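Local coordinates for tailspike protein (Acinetobacter phage vB_ApiP_P1, PDB 6E1R), which is the trimeric tailspike of the phage and probably binds and hydrolyses capsular polysaccharide of its Acinetobacter host, at residues G48-Y53 / Q73-V78; C84-S89 / F115-N120; L99-A104 / T121-D126; K108-V113 / T128-G133; S141-A146 / M170-T175. All blocks are in the same frame, centred on the assembly; numbering follows the deposited sequence.

Interaction 1. Residues G48-Y53 / Q73-V78; sequences GDHFKY and QFSAGV
Asp49 reaches across to the turn after Gln73 and presents its carboxylate to two successive backbone amides. Its OD1 takes the N-H of Ser75 on the syn lone pair, at 2.9 Å and nearly straight (166°). The hydroxyl of the same serine comes in nearly in line with the C-O bond, Ser75 OG lying 3.1 Å from Asp49 OD1. A third donor, the amide of His50, sits above the carboxylate plane, so three bonds grip this one oxygen. The other oxygen, OD2, has a weak bond from Phe74 N and a salt bridge to Lys72. Chi1 of -157° sets Asp49 CG anti to its backbone N, beside the carbonyl carbon, on the side of the turn.

Gln73 lies against the backbone of His50, with its N donating to His50 O over 2.9 Å. Its chain bends at chi2; beyond the bend, Gln73 NE2 lies 3.4 Å from Lys52 CB. The polar ends are engaged elsewhere: Gln73 NE2 with Val71 O, and Lys52 NZ with Thr38 of the second subunit. The Gln73-His50 bond follows the backbone pairing of Lys52 with Val71, so the arrangement is that of an antiparallel strand pair, 49-53 with 70-72, whose departing chain is gripped by an aspartate.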
# COMPACT_ATOMS: atom_id res chain seq x y z
N GLY A 48 24.47 10.58 38.28
CA GLY A 48 24.31 10.47 39.72
C GLY A 48 23.23 9.47 40.09
O GLY A 48 22.29 9.23 39.34
N ASP A 49 23.38 8.89 41.28
CA ASP A 49 22.47 7.85 41.73
C ASP A 49 22.76 7.57 43.20
O ASP A 49 23.78 8.01 43.75
CB ASP A 49 22.61 6.58 40.90
CG ASP A 49 21.38 5.70 40.95
OD1 ASP A 49 20.47 5.99 41.75
OD2 ASP A 49 21.32 4.73 40.16
N HIS A 50 21.85 6.84 43.84
CA HIS A 50 22.05 6.37 45.20
C HIS A 50 22.82 5.06 45.18
O HIS A 50 22.70 4.26 44.25
CB HIS A 50 20.71 6.19 45.92
CG HIS A 50 19.99 7.47 46.19
ND1 HIS A 50 18.72 7.51 46.72
CD2 HIS A 50 20.36 8.75 46.01
CE1 HIS A 50 18.34 8.77 46.86
NE2 HIS A 50 19.32 9.54 46.43
N PHE A 51 23.62 4.85 46.22
CA PHE A 51 24.43 3.64 46.33
C PHE A 51 24.28 3.05 47.72
O PHE A 51 24.32 3.77 48.72
CB PHE A 51 25.91 3.93 46.04
CG PHE A 51 26.20 4.18 44.58
CD1 PHE A 51 25.99 5.42 44.02
CD2 PHE A 51 26.68 3.15 43.78
CE1 PHE A 51 26.26 5.65 42.68
CE2 PHE A 51 26.95 3.37 42.44
CZ PHE A 51 26.74 4.62 41.89
N LYS A 52 24.13 1.73 47.77
CA LYS A 52 24.07 0.98 49.01
C LYS A 52 25.32 0.12 49.12
O LYS A 52 25.77 -0.46 48.13
CB LYS A 52 22.82 0.10 49.08
CG LYS A 52 22.65 -0.65 50.39
CD LYS A 52 21.37 -1.47 50.39
CE LYS A 52 20.14 -0.57 50.42
NZ LYS A 52 18.88 -1.36 50.40
N TYR A 53 25.90 0.06 50.31
CA TYR A 53 27.15 -0.66 50.50
C TYR A 53 26.90 -2.14 50.71
O TYR A 53 25.92 -2.54 51.36
CB TYR A 53 27.93 -0.09 51.68
CG TYR A 53 29.35 -0.61 51.78
CD1 TYR A 53 29.67 -1.64 52.65
CD2 TYR A 53 30.36 -0.07 50.99
CE1 TYR A 53 30.96 -2.12 52.74
CE2 TYR A 53 31.65 -0.54 51.08
CZ TYR A 53 31.95 -1.57 51.95
OH TYR A 53 33.24 -2.04 52.04
N GLN A 73 21.79 1.85 42.90
CA GLN A 73 20.41 1.59 43.32
C GLN A 73 19.38 1.87 42.24
O GLN A 73 18.21 1.50 42.42
CB GLN A 73 20.08 2.42 44.56
CG GLN A 73 20.90 2.05 45.79
CD GLN A 73 20.68 0.61 46.22
OE1 GLN A 73 19.65 0.28 46.81
NE2 GLN A 73 21.65 -0.25 45.93
N PHE A 74 19.77 2.51 41.13
CA PHE A 74 18.87 2.83 40.02
C PHE A 74 17.63 3.57 40.52
O PHE A 74 16.49 3.14 40.35
CB PHE A 74 18.48 1.56 39.26
CG PHE A 74 19.59 0.99 38.41
CD1 PHE A 74 19.80 1.46 37.13
CD2 PHE A 74 20.40 -0.01 38.90
CE1 PHE A 74 20.82 0.94 36.35
CE2 PHE A 74 21.42 -0.54 38.13
CZ PHE A 74 21.63 -0.06 36.85
N SER A 75 17.88 4.73 41.15
CA SER A 75 16.79 5.55 41.65
C SER A 75 15.91 6.06 40.52
O SER A 75 14.69 6.17 40.67
CB SER A 75 17.34 6.71 42.48
OG SER A 75 18.01 6.23 43.63
N ALA A 76 16.51 6.38 39.38
CA ALA A 76 15.75 6.80 38.21
C ALA A 76 15.17 5.62 37.43
O ALA A 76 14.29 5.83 36.59
CB ALA A 76 16.62 7.65 37.28
N GLY A 77 15.65 4.41 37.68
CA GLY A 77 15.15 3.25 36.97
C GLY A 77 15.62 3.15 35.54
O GLY A 77 15.02 2.41 34.75
N VAL A 78 16.67 3.88 35.18
CA VAL A 78 17.16 3.94 33.81
C VAL A 78 18.68 3.92 33.84
O VAL A 78 19.31 4.58 34.67
CB VAL A 78 16.63 5.19 33.09
CG1 VAL A 78 17.67 5.78 32.15
CG2 VAL A 78 15.36 4.85 32.33

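Interaction 2. Residues C84-S89 / F115-N120; sequences CGADPS and FDLRVN
Phe115, Ala86 and Pro88 account for most of the surface buried here, and the phenyl ring is the element that the other two share. Pro88 lies over one face: its CG stands 3.9 Å from the centroid of the Phe115 ring, only 12° off the normal, which is the geometry of a CH-pi contact. The pyrrolidine and the phenyl group cross at about a right angle, and the backbone of Pro88 joins in, its CA being 3.6 Å from Phe115 CE2. Ala86 approaches differently, from the edge and near the ring plane, with its CB 3.5 Å from Phe115 CZ.

Leu117 CD2 covers the opposite face of the phenyl ring, offset toward the rim, and also touches Ala86, Leu117 CD2 to Ala86 CB being 4.2 Å. Outside the two segments, His93 meets the phenylalanine edge-to-face, and Ala96 of helix 94-106 packs on Ala86.

No hydrogen bond joins 84-89 to 115-120. Asp87 turns away, its OD1 accepting from Ser89 OG within the loop. The direct contact between the loop before the helix and the start of strand 117-119 is therefore apolar and CH-pi in character, while His93, outside both segments, adds a polar link by bonding to Arg118 N and weakly to Asp87 O.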
# COMPACT_ATOMS: atom_id res chain seq x y z
N CYS A 84 28.05 5.37 33.05
CA CYS A 84 29.07 4.43 32.62
C CYS A 84 30.42 5.10 32.36
O CYS A 84 31.30 4.47 31.76
CB CYS A 84 28.60 3.67 31.38
SG CYS A 84 27.09 2.71 31.62
N GLY A 85 30.59 6.35 32.77
CA GLY A 85 31.86 7.04 32.62
C GLY A 85 31.89 8.13 31.57
O GLY A 85 32.97 8.66 31.30
N ALA A 86 30.76 8.48 30.97
CA ALA A 86 30.73 9.52 29.95
C ALA A 86 30.90 10.88 30.62
O ALA A 86 30.04 11.32 31.39
CB ALA A 86 29.43 9.46 29.16
N ASP A 87 32.02 11.55 30.33
CA ASP A 87 32.32 12.83 30.95
C ASP A 87 31.91 13.95 30.01
O ASP A 87 32.49 14.08 28.92
CB ASP A 87 33.82 12.92 31.26
CG ASP A 87 34.16 14.13 32.12
OD1 ASP A 87 33.23 14.83 32.57
OD2 ASP A 87 35.37 14.37 32.33
N PRO A 88 30.91 14.77 30.37
CA PRO A 88 30.50 15.86 29.47
C PRO A 88 31.60 16.87 29.18
O PRO A 88 31.59 17.48 28.11
CB PRO A 88 29.32 16.50 30.22
CG PRO A 88 28.81 15.42 31.12
CD PRO A 88 30.03 14.64 31.53
N SER A 89 32.54 17.06 30.11
CA SER A 89 33.64 17.98 29.87
C SER A 89 34.75 17.38 29.03
O SER A 89 35.58 18.12 28.49
CB SER A 89 34.22 18.47 31.21
OG SER A 89 34.53 17.38 32.06
N PHE A 115 23.28 13.02 27.14
CA PHE A 115 23.92 14.20 26.57
C PHE A 115 24.66 13.78 25.31
O PHE A 115 24.96 12.60 25.11
CB PHE A 115 24.87 14.88 27.57
CG PHE A 115 26.15 14.13 27.80
CD1 PHE A 115 26.21 13.09 28.72
CD2 PHE A 115 27.31 14.48 27.12
CE1 PHE A 115 27.40 12.42 28.94
CE2 PHE A 115 28.49 13.81 27.34
CZ PHE A 115 28.54 12.77 28.25
N ASP A 116 24.94 14.76 24.45
CA ASP A 116 25.53 14.47 23.15
C ASP A 116 26.94 13.92 23.32
O ASP A 116 27.77 14.52 24.02
CB ASP A 116 25.54 15.72 22.28
CG ASP A 116 24.15 16.22 21.95
OD1 ASP A 116 23.20 15.41 22.00
OD2 ASP A 116 24.00 17.42 21.65
N LEU A 117 27.21 12.79 22.68
CA LEU A 117 28.49 12.11 22.79
C LEU A 117 29.37 12.42 21.59
O LEU A 117 28.89 12.69 20.49
CB LEU A 117 28.29 10.60 22.92
CG LEU A 117 27.45 10.14 24.11
CD1 LEU A 117 27.40 8.62 24.18
CD2 LEU A 117 27.99 10.71 25.41
N ARG A 118 30.68 12.36 21.82
CA ARG A 118 31.68 12.52 20.77
C ARG A 118 32.68 11.38 20.91
O ARG A 118 33.27 11.19 21.98
CB ARG A 118 32.39 13.87 20.88
CG ARG A 118 31.44 15.06 20.80
CD ARG A 118 32.19 16.38 20.87
NE ARG A 118 32.92 16.67 19.64
CZ ARG A 118 32.38 17.24 18.57
NH1 ARG A 118 31.10 17.59 18.57
NH2 ARG A 118 33.12 17.47 17.49
N VAL A 119 32.87 10.62 19.83
CA VAL A 119 33.65 9.39 19.87
C VAL A 119 34.69 9.41 18.75
O VAL A 119 34.42 9.90 17.65
CB VAL A 119 32.75 8.13 19.75
CG1 VAL A 119 31.82 8.03 20.95
CG2 VAL A 119 31.95 8.16 18.45
N ASN A 120 35.88 8.89 19.05
CA ASN A 120 36.93 8.74 18.06
C ASN A 120 37.29 7.28 17.83
O ASN A 120 38.17 6.99 17.00
CB ASN A 120 38.19 9.52 18.48
CG ASN A 120 38.83 8.97 19.74
OD1 ASN A 120 38.21 8.22 20.49
ND2 ASN A 120 40.09 9.34 19.97

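Interaction 3. Residues L99-A104 / T121-D126; sequences LAVNTA and TTTELD
The amide of Asn102 and the carboxylate of Asp126 meet with their planes 36° apart, their side chains crossing at about a right angle. Asn102 OD1 lies 2.7 Å from Asp126 OD2. Beyond the two segments, Asp126 OD1 forms a salt bridge with Lys156; the bond between OD2 and Thr105 OG1 is weak. A third flat group, the carbonyl of Leu99, receives Thr103 N and Thr103 OG1 from opposite faces of its plane, the hydroxyl OG1 of Thr103 at 2.7 Å from Leu99 O.

This is the packing of helix 94-106 against the first coil of the parallel beta-helix, consistent with the N-terminal capping helix of many parallel beta-helices. Ala100 and Ala104 of the helix rest on Leu111, and Val101 takes the side facing 121-126.

Val101 divides its branches between two neighbours. CG1, anti to the backbone N (chi1 -166°), reaches Asp126, Val101 CG1 lying 4.0 Å from Asp126 CB and 3.9 Å from Asp126 OD2. CG2 meets Thr123, with 3.9 Å between Val101 CG2 and Thr123 CG2. Strand 123-124 pairs in parallel with strand 151-155 through backbone bonds of Thr123 to Ile152 and Thr154.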
# COMPACT_ATOMS: atom_id res chain seq x y z
N LEU A 99 31.55 0.62 27.28
CA LEU A 99 31.09 0.05 28.54
C LEU A 99 29.58 0.13 28.67
O LEU A 99 28.96 -0.74 29.30
CB LEU A 99 31.77 0.77 29.71
CG LEU A 99 31.43 0.31 31.12
CD1 LEU A 99 31.67 -1.19 31.28
CD2 LEU A 99 32.25 1.09 32.14
N ALA A 100 28.96 1.15 28.07
CA ALA A 100 27.51 1.30 28.16
C ALA A 100 26.80 0.20 27.37
O ALA A 100 25.86 -0.42 27.87
CB ALA A 100 27.10 2.68 27.66
N VAL A 101 27.23 -0.04 26.13
CA VAL A 101 26.61 -1.09 25.32
C VAL A 101 26.84 -2.46 25.94
O VAL A 101 25.94 -3.30 25.98
CB VAL A 101 27.14 -1.04 23.87
CG1 VAL A 101 26.27 -1.89 22.96
CG2 VAL A 101 27.22 0.39 23.36
N ASN A 102 28.05 -2.70 26.44
CA ASN A 102 28.35 -3.97 27.09
C ASN A 102 27.52 -4.16 28.36
O ASN A 102 27.06 -5.27 28.65
CB ASN A 102 29.84 -4.07 27.42
CG ASN A 102 30.69 -4.28 26.18
OD1 ASN A 102 30.39 -5.12 25.34
ND2 ASN A 102 31.78 -3.53 26.07
N THR A 103 27.31 -3.09 29.13
CA THR A 103 26.55 -3.20 30.37
C THR A 103 25.06 -3.35 30.11
O THR A 103 24.41 -4.23 30.68
CB THR A 103 26.82 -1.99 31.27
OG1 THR A 103 28.22 -1.93 31.59
CG2 THR A 103 26.01 -2.09 32.55
N ALA A 104 24.51 -2.50 29.24
CA ALA A 104 23.07 -2.54 28.98
C ALA A 104 22.65 -3.88 28.37
O ALA A 104 21.60 -4.42 28.71
CB ALA A 104 22.67 -1.38 28.07
N THR A 121 36.65 6.36 18.54
CA THR A 121 36.86 4.93 18.37
C THR A 121 35.51 4.25 18.23
O THR A 121 34.54 4.63 18.89
CB THR A 121 37.64 4.34 19.56
OG1 THR A 121 38.91 5.00 19.66
CG2 THR A 121 37.86 2.85 19.39
N THR A 122 35.45 3.24 17.37
CA THR A 122 34.19 2.58 17.08
C THR A 122 33.69 1.80 18.29
O THR A 122 34.44 1.49 19.22
CB THR A 122 34.33 1.63 15.88
OG1 THR A 122 33.04 1.14 15.51
CG2 THR A 122 35.23 0.45 16.23
N THR A 123 32.40 1.49 18.27
CA THR A 123 31.75 0.68 19.29
C THR A 123 31.01 -0.46 18.62
O THR A 123 30.06 -0.23 17.86
CB THR A 123 30.78 1.52 20.13
OG1 THR A 123 31.22 2.89 20.16
CG2 THR A 123 30.67 0.97 21.53
N GLU A 124 31.45 -1.69 18.88
CA GLU A 124 30.82 -2.85 18.26
C GLU A 124 29.40 -3.01 18.78
O GLU A 124 29.14 -2.89 19.98
CB GLU A 124 31.64 -4.11 18.54
CG GLU A 124 32.99 -4.12 17.83
CD GLU A 124 33.65 -5.49 17.85
OE1 GLU A 124 33.16 -6.38 18.58
OE2 GLU A 124 34.66 -5.67 17.13
N LEU A 125 28.48 -3.28 17.86
CA LEU A 125 27.06 -3.38 18.20
C LEU A 125 26.81 -4.74 18.82
O LEU A 125 26.78 -5.76 18.13
CB LEU A 125 26.21 -3.15 16.95
CG LEU A 125 24.69 -2.99 17.06
CD1 LEU A 125 24.17 -2.27 15.82
CD2 LEU A 125 23.95 -4.31 17.23
N ASP A 126 26.65 -4.76 20.14
CA ASP A 126 26.26 -5.99 20.83
C ASP A 126 24.82 -6.35 20.49
O ASP A 126 23.99 -5.48 20.22
CB ASP A 126 26.42 -5.84 22.34
CG ASP A 126 27.86 -5.70 22.77
OD1 ASP A 126 28.76 -6.09 21.99
OD2 ASP A 126 28.10 -5.19 23.88

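Interaction 4. Residues K108-V113 / T128-G133; sequences KRKLVV and TLRIEG
Lys110 runs its whole side chain across Arg130 to Glu132. CB starts the path 3.7 Å from Arg130 CD. CG lies between the backbone N and the carbonyl carbon (chi1 72°), and the chain beyond is extended. CD stands 3.6 Å above one face of the Arg130 guanidinium, offset toward its rim, so that methylene and not charge covers the flat group. CE comes within 3.9 Å of Glu132 OE1. At the tip, NZ makes a weak, salt-bridging bond of 3.4 Å to the same Glu132 OE1.

Like charges are also close, Lys110 NZ being 4.1 Å from Arg130 NH2, and the glutamate beside both probably offsets the repulsion. Its other oxygen, OE2, lies in the guanidinium plane at the edge and takes weak bonds from Arg130 NE and NH2. Both partners reach across the trimer interface, Glu132 to Lys168 of the second subunit and Arg130 NH1 to the carbonyl of Gly133 of the second subunit.

Beneath this network the backbones pair in parallel, the strand axes inclined by 28°. Leu111 N donates to Arg130 O at 2.7 Å, Leu111 O accepts from Glu132 N, and Val113 N donates to Glu132 O. Before the paired residues, a water donates to Arg109 O and accepts from Arg130 N. On the other face Leu111 and Ile131 lie side by side, and Val113 CG2 meets Ile131 CD1 at 3.6 Å. Strands 79-80 and 164-167 flank the pair, giving the coil-on-coil stacking of a parallel beta-helix with a charged face at the trimer interface.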
# COMPACT_ATOMS: atom_id res chain seq x y z
N LYS A 108 20.43 -6.77 30.08
CA LYS A 108 19.14 -6.91 29.41
C LYS A 108 18.21 -5.74 29.76
O LYS A 108 17.09 -5.93 30.22
CB LYS A 108 18.47 -8.25 29.75
CG LYS A 108 19.22 -9.48 29.27
CD LYS A 108 18.42 -10.74 29.59
CE LYS A 108 19.28 -11.99 29.52
NZ LYS A 108 20.30 -11.93 28.44
N ARG A 109 18.70 -4.53 29.53
CA ARG A 109 17.92 -3.33 29.80
C ARG A 109 18.31 -2.24 28.82
O ARG A 109 19.42 -2.25 28.27
CB ARG A 109 18.09 -2.87 31.25
CG ARG A 109 19.50 -2.43 31.60
CD ARG A 109 19.62 -2.15 33.09
NE ARG A 109 18.67 -1.13 33.54
CZ ARG A 109 18.34 -0.93 34.81
NH1 ARG A 109 18.89 -1.67 35.77
NH2 ARG A 109 17.47 0.01 35.13
N LYS A 110 17.40 -1.30 28.62
CA LYS A 110 17.62 -0.25 27.63
C LYS A 110 18.69 0.73 28.09
O LYS A 110 18.92 0.92 29.28
CB LYS A 110 16.32 0.50 27.33
CG LYS A 110 15.83 1.42 28.44
CD LYS A 110 14.56 2.13 28.02
CE LYS A 110 14.16 3.21 29.00
NZ LYS A 110 12.97 3.97 28.51
N LEU A 111 19.36 1.34 27.11
CA LEU A 111 20.37 2.35 27.35
C LEU A 111 19.86 3.70 26.89
O LEU A 111 19.20 3.80 25.85
CB LEU A 111 21.67 2.00 26.62
CG LEU A 111 22.82 3.00 26.75
CD1 LEU A 111 23.27 3.13 28.20
CD2 LEU A 111 23.98 2.59 25.86
N VAL A 112 20.15 4.74 27.67
CA VAL A 112 19.67 6.09 27.40
C VAL A 112 20.87 7.01 27.30
O VAL A 112 21.72 7.04 28.20
CB VAL A 112 18.69 6.58 28.49
CG1 VAL A 112 18.35 8.04 28.28
CG2 VAL A 112 17.44 5.73 28.50
N VAL A 113 20.93 7.78 26.22
CA VAL A 113 21.98 8.77 26.01
C VAL A 113 21.41 10.11 26.47
O VAL A 113 20.49 10.66 25.84
CB VAL A 113 22.43 8.83 24.54
CG1 VAL A 113 23.68 9.69 24.41
CG2 VAL A 113 22.69 7.42 24.02
N THR A 128 20.95 -7.40 20.75
CA THR A 128 19.81 -6.99 21.58
C THR A 128 20.01 -5.62 22.22
O THR A 128 19.38 -5.32 23.24
CB THR A 128 19.50 -8.03 22.67
OG1 THR A 128 20.55 -8.06 23.63
CG2 THR A 128 19.34 -9.41 22.05
N LEU A 129 20.85 -4.77 21.63
CA LEU A 129 21.04 -3.43 22.17
C LEU A 129 19.82 -2.57 21.89
O LEU A 129 19.42 -2.40 20.73
CB LEU A 129 22.28 -2.78 21.57
CG LEU A 129 22.38 -1.28 21.90
CD1 LEU A 129 22.63 -1.05 23.39
CD2 LEU A 129 23.43 -0.58 21.05
N ARG A 130 19.23 -2.01 22.94
CA ARG A 130 18.18 -1.00 22.82
C ARG A 130 18.71 0.29 23.41
O ARG A 130 18.90 0.40 24.63
CB ARG A 130 16.90 -1.45 23.52
CG ARG A 130 15.82 -0.39 23.57
CD ARG A 130 14.61 -0.88 24.36
NE ARG A 130 13.67 0.20 24.65
CZ ARG A 130 12.66 0.09 25.50
NH1 ARG A 130 12.46 -1.05 26.15
NH2 ARG A 130 11.85 1.12 25.71
N ILE A 131 18.96 1.28 22.55
CA ILE A 131 19.55 2.55 22.95
C ILE A 131 18.65 3.67 22.44
O ILE A 131 18.23 3.66 21.28
CB ILE A 131 20.99 2.70 22.42
CG1 ILE A 131 21.55 4.09 22.73
CG2 ILE A 131 21.06 2.40 20.93
CD1 ILE A 131 22.99 4.26 22.32
N GLU A 132 18.34 4.62 23.32
CA GLU A 132 17.42 5.71 23.01
C GLU A 132 18.04 7.04 23.42
O GLU A 132 19.02 7.10 24.17
CB GLU A 132 16.07 5.51 23.71
CG GLU A 132 15.39 4.18 23.38
CD GLU A 132 14.09 3.99 24.13
OE1 GLU A 132 13.98 4.48 25.28
OE2 GLU A 132 13.17 3.35 23.58
N GLY A 133 17.45 8.12 22.92
CA GLY A 133 17.89 9.46 23.25
C GLY A 133 16.73 10.31 23.72
O GLY A 133 15.60 10.18 23.24
O HOH W 1 19.91 -3.50 25.78

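Interaction 5. Residues S141-A146 / M170-T175; sequences SRSITA and MFKAST
Backbone hydrogen bonds between Arg142-Ala146 and Met170-Ser174 carry this contact, with the strands parallel and their axes inclined by 24°. Met170 N donates to Arg142 O, and Ile144 N answers to Met170 O at 2.7 Å. The exchange continues from Lys172 N to Ile144 O and from Ala146 N to Lys172 O. Ser174 N closes it on Ala146 O at 2.9 Å. Supplementary CA-H...O contacts include Ser143 CA to Met170 O, 3.2 Å.

Side-chain contacts are fewer. Thr145 crosses Lys172 obliquely, its OG1 3.7 Å from Lys172 CB. Its CG2, anti to the backbone N (chi1 -54° for OG1), rests 3.5 Å from Ser174 N, where the second strand ends. Ser141 OG touches the CB of Met170, modelled as selenomethionine, while bonding to Val138 O.

Charged pairing lies outside the pair: Arg142 bridges to Asp134 and Asp116. Ile144, Ala146, Phe171 and Ala173 lie on the face opposite Thr145 and Lys172, packing toward Ile152 and strand 178-184. Strands 117-119 and 199-200 extend the pairing on either side. Successive parallel strands of this kind, with apolar residues turned to an interior shared with other faces, are the signature of the parallel beta-helix.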
# COMPACT_ATOMS: atom_id res chain seq x y z
N SER A 141 17.74 16.46 18.20
CA SER A 141 17.67 15.21 18.95
C SER A 141 19.03 14.90 19.57
O SER A 141 20.06 15.50 19.24
CB SER A 141 17.20 14.07 18.05
OG SER A 141 18.07 13.90 16.95
N ARG A 142 19.03 13.93 20.49
CA ARG A 142 20.26 13.47 21.11
C ARG A 142 21.22 12.94 20.05
O ARG A 142 20.88 12.00 19.32
CB ARG A 142 19.95 12.40 22.15
CG ARG A 142 21.16 11.84 22.87
CD ARG A 142 21.80 12.88 23.78
NE ARG A 142 20.87 13.42 24.77
CZ ARG A 142 20.51 14.70 24.84
NH1 ARG A 142 21.02 15.58 23.99
NH2 ARG A 142 19.65 15.10 25.76
N SER A 143 22.40 13.54 19.96
CA SER A 143 23.32 13.28 18.86
C SER A 143 24.56 12.54 19.33
O SER A 143 24.98 12.65 20.49
CB SER A 143 23.73 14.60 18.18
OG SER A 143 24.59 15.35 19.02
N ILE A 144 25.16 11.79 18.41
CA ILE A 144 26.44 11.13 18.60
C ILE A 144 27.33 11.52 17.42
O ILE A 144 27.00 11.21 16.27
CB ILE A 144 26.32 9.60 18.69
CG1 ILE A 144 25.40 9.20 19.84
CG2 ILE A 144 27.69 8.97 18.86
CD1 ILE A 144 25.34 7.70 20.08
N THR A 145 28.43 12.20 17.70
CA THR A 145 29.33 12.72 16.68
C THR A 145 30.60 11.88 16.62
O THR A 145 31.16 11.52 17.66
CB THR A 145 29.68 14.19 16.94
OG1 THR A 145 28.47 14.95 17.09
CG2 THR A 145 30.49 14.76 15.79
N ALA A 146 31.05 11.58 15.41
CA ALA A 146 32.28 10.83 15.18
C ALA A 146 33.40 11.82 14.90
O ALA A 146 33.38 12.52 13.88
CB ALA A 146 32.12 9.84 14.03
N MSE A 170 20.69 11.07 16.72
CA MSE A 170 21.24 11.73 15.55
C MSE A 170 22.72 11.40 15.41
O MSE A 170 23.44 11.30 16.40
CB MSE A 170 21.04 13.25 15.64
CG MSE A 170 21.44 14.01 14.39
SE MSE A 170 20.86 15.86 14.45
CE MSE A 170 21.45 16.43 12.68
N PHE A 171 23.18 11.21 14.18
CA PHE A 171 24.56 10.82 13.91
C PHE A 171 25.22 11.92 13.09
O PHE A 171 24.73 12.28 12.01
CB PHE A 171 24.61 9.48 13.18
CG PHE A 171 23.92 8.37 13.91
CD1 PHE A 171 24.59 7.63 14.87
CD2 PHE A 171 22.59 8.07 13.65
CE1 PHE A 171 23.95 6.61 15.55
CE2 PHE A 171 21.95 7.05 14.33
CZ PHE A 171 22.63 6.32 15.28
N LYS A 172 26.34 12.44 13.59
CA LYS A 172 27.07 13.51 12.94
C LYS A 172 28.53 13.10 12.78
O LYS A 172 28.96 12.04 13.23
CB LYS A 172 26.98 14.83 13.73
CG LYS A 172 25.57 15.32 13.97
CD LYS A 172 25.59 16.63 14.74
CE LYS A 172 24.19 17.19 14.94
NZ LYS A 172 24.19 18.46 15.71
N ALA A 173 29.30 13.96 12.11
CA ALA A 173 30.73 13.78 11.94
C ALA A 173 31.42 15.12 12.18
O ALA A 173 30.95 16.16 11.70
CB ALA A 173 31.07 13.25 10.55
N SER A 174 32.52 15.09 12.94
CA SER A 174 33.24 16.33 13.22
C SER A 174 33.86 16.91 11.96
O SER A 174 33.92 18.13 11.80
CB SER A 174 34.31 16.08 14.29
OG SER A 174 35.39 15.35 13.75
N THR A 175 34.33 16.05 11.06
CA THR A 175 34.87 16.46 9.78
C THR A 175 33.91 16.03 8.68
O THR A 175 33.53 14.86 8.61
CB THR A 175 36.26 15.86 9.54
OG1 THR A 175 37.12 16.21 10.63
CG2 THR A 175 36.85 16.39 8.24

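In the fold
The contacts follow the chain from the N-terminal mixed sheet into the first coils of the beta-helix. Interaction 1 meets interaction 4, their centres 17 Å apart, through a cation-pi pairing of Arg109 with Phe74, and both touch the second subunit. Interactions 3 and 4 have centres only 10 Å apart, and helix 94-106 is followed, after a short turn, by strand 111-113; Ala104 O and Arg109 N lie 3.0 Å apart at the helix end. Interactions 2 and 5 adjoin through neighbouring strands 117-119 and 142-146, Leu117 O being 2.9 Å from Thr145 N. Arg142 links interaction 5 to interaction 4, its NE 3.0 Å from Val113 O. Interactions 1 and 5, about 29 Å between centres, do not touch.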